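Local coordinates for protein filamentous hemagglutinin (Bordetella pertussis, PDB 1RWR) that probably acts as an adhesin of the bacterium, its N-terminal domain directing export by the two-partner secretion pathway, at residues G223-G227 against K228-L232. Sequence-based numbering, arbitrary orientation.
Sequences GAMYG and KHITL
Between M225 and I230 the backbone turns a corner of the right-handed parallel beta-helix: strand 225-226 ends, G227 and K228 carry the chain round, and the strand that runs on to residue 234 leads off along another face of the coil, with no hydrogen bond joining the two arms. K228 makes the bend, its helical backbone conformation standing apart from the extended residues on both sides. M225, I230 and L232 project into the angle of the corner, toward the inside of the helix, while Y226 and H229 point out of it. I230 fills the bend itself. Its CG1 lies beside the backbone N (chi1 -59°) and the chain extends from there, bringing I230 CD1 in beside G227 N at 3.9 Å and to within 4.1 Å of M225 CB. CG1 rests against G227 as well, 4.0 Å from its CA, so the absence of a side chain there leaves room for the isoleucine. The neighbouring coils bond to both arms: G227 O accepts a hydrogen bond from S249 OG, and on the outer surface H229 ND1 is hydrogen-bonded to D183 OD1. Deeper in, M225 and L232 reach toward each other tip to tip; I184 packs on M225, and V255 on L232. The methionine chain bends at chi3 (-97°), and its terminal CE meets L232 CD2 at 3.7 Å.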
loop_
_atom_site.group_PDB
_atom_site.type_symbol
_atom_site.label_atom_id
_atom_site.label_comp_id
_atom_site.label_asym_id
_atom_site.label_seq_id
_atom_site.Cartn_x
_atom_site.Cartn_y
_atom_site.Cartn_z
ATOM N N GLY A 223 9.295 6.325 11.334
ATOM C CA GLY A 223 8.322 5.405 10.745
ATOM C C GLY A 223 7.306 4.873 11.749
ATOM O O GLY A 223 6.932 3.703 11.674
ATOM N N ALA A 224 6.835 5.716 12.660
ATOM C CA ALA A 224 5.819 5.307 13.630
ATOM C C ALA A 224 4.526 4.925 12.904
ATOM O O ALA A 224 4.212 5.490 11.868
ATOM C CB ALA A 224 5.540 6.419 14.616
ATOM N N MET A 225 3.808 3.948 13.448
ATOM C CA MET A 225 2.558 3.479 12.849
ATOM C C MET A 225 1.439 3.411 13.869
ATOM O O MET A 225 1.660 3.015 15.028
ATOM C CB MET A 225 2.752 2.114 12.222
ATOM C CG MET A 225 3.865 2.045 11.229
ATOM S SD MET A 225 4.015 0.357 10.515
ATOM C CE MET A 225 5.082 -0.252 11.336
ATOM N N TYR A 226 0.241 3.779 13.414
ATOM C CA TYR A 226 -0.978 3.716 14.214
ATOM C C TYR A 226 -2.076 3.121 13.333
ATOM O O TYR A 226 -2.480 3.715 12.342
ATOM C CB TYR A 226 -1.288 5.092 14.734
ATOM C CG TYR A 226 -2.587 5.250 15.505
ATOM C CD1 TYR A 226 -2.857 4.449 16.606
ATOM C CD2 TYR A 226 -3.514 6.224 15.164
ATOM C CE1 TYR A 226 -4.048 4.579 17.326
ATOM C CE2 TYR A 226 -4.719 6.356 15.882
ATOM C CZ TYR A 226 -4.954 5.517 16.970
ATOM O OH TYR A 226 -6.090 5.601 17.746
ATOM N N GLY A 227 -2.528 1.916 13.677
ATOM C CA GLY A 227 -3.489 1.200 12.868
ATOM C C GLY A 227 -4.357 0.289 13.708
ATOM O O GLY A 227 -3.989 -0.084 14.829
ATOM N N LYS A 228 -5.541 -0.023 13.188
ATOM C CA LYS A 228 -6.534 -0.818 13.911
ATOM C C LYS A 228 -5.971 -2.188 14.262
ATOM O O LYS A 228 -6.068 -2.643 15.387
ATOM C CB LYS A 228 -7.846 -0.911 13.085
ATOM C CG LYS A 228 -8.951 -1.691 13.748
ATOM C CD LYS A 228 -10.275 -1.460 13.061
ATOM C CE LYS A 228 -10.320 -2.098 11.701
ATOM N NZ LYS A 228 -11.565 -1.671 11.023
ATOM N N HIS A 229 -5.397 -2.843 13.267
ATOM C CA HIS A 229 -4.486 -3.937 13.413
ATOM C C HIS A 229 -3.279 -3.569 12.574
ATOM O O HIS A 229 -3.437 -3.018 11.477
ATOM C CB HIS A 229 -5.055 -5.251 12.865
ATOM C CG HIS A 229 -6.403 -5.600 13.414
ATOM N ND1 HIS A 229 -7.566 -5.120 12.857
ATOM C CD2 HIS A 229 -6.779 -6.379 14.462
ATOM C CE1 HIS A 229 -8.604 -5.575 13.543
ATOM N NE2 HIS A 229 -8.154 -6.324 14.534
ATOM N N ILE A 230 -2.103 -3.882 13.075
ATOM C CA ILE A 230 -0.835 -3.704 12.347
ATOM C C ILE A 230 -0.196 -5.076 12.155
ATOM O O ILE A 230 -0.054 -5.861 13.119
ATOM C CB ILE A 230 0.125 -2.798 13.131
ATOM C CG1 ILE A 230 -0.482 -1.420 13.378
ATOM C CG2 ILE A 230 1.462 -2.632 12.386
ATOM C CD1 ILE A 230 0.366 -0.560 14.272
ATOM N N THR A 231 0.165 -5.380 10.918
ATOM C CA THR A 231 0.814 -6.618 10.586
ATOM C C THR A 231 2.063 -6.322 9.758
ATOM O O THR A 231 1.975 -5.631 8.750
ATOM C CB THR A 231 -0.123 -7.477 9.780
ATOM O OG1 THR A 231 -1.311 -7.730 10.548
ATOM C CG2 THR A 231 0.500 -8.848 9.486
ATOM N N LEU A 232 3.201 -6.854 10.197
ATOM C CA LEU A 232 4.460 -6.800 9.465
ATOM C C LEU A 232 4.932 -8.206 9.174
ATOM O O LEU A 232 5.065 -9.026 10.094
ATOM C CB LEU A 232 5.528 -6.007 10.228
ATOM C CG LEU A 232 5.138 -4.634 10.840
ATOM C CD1 LEU A 232 6.316 -4.123 11.686
ATOM C CD2 LEU A 232 4.774 -3.632 9.808
#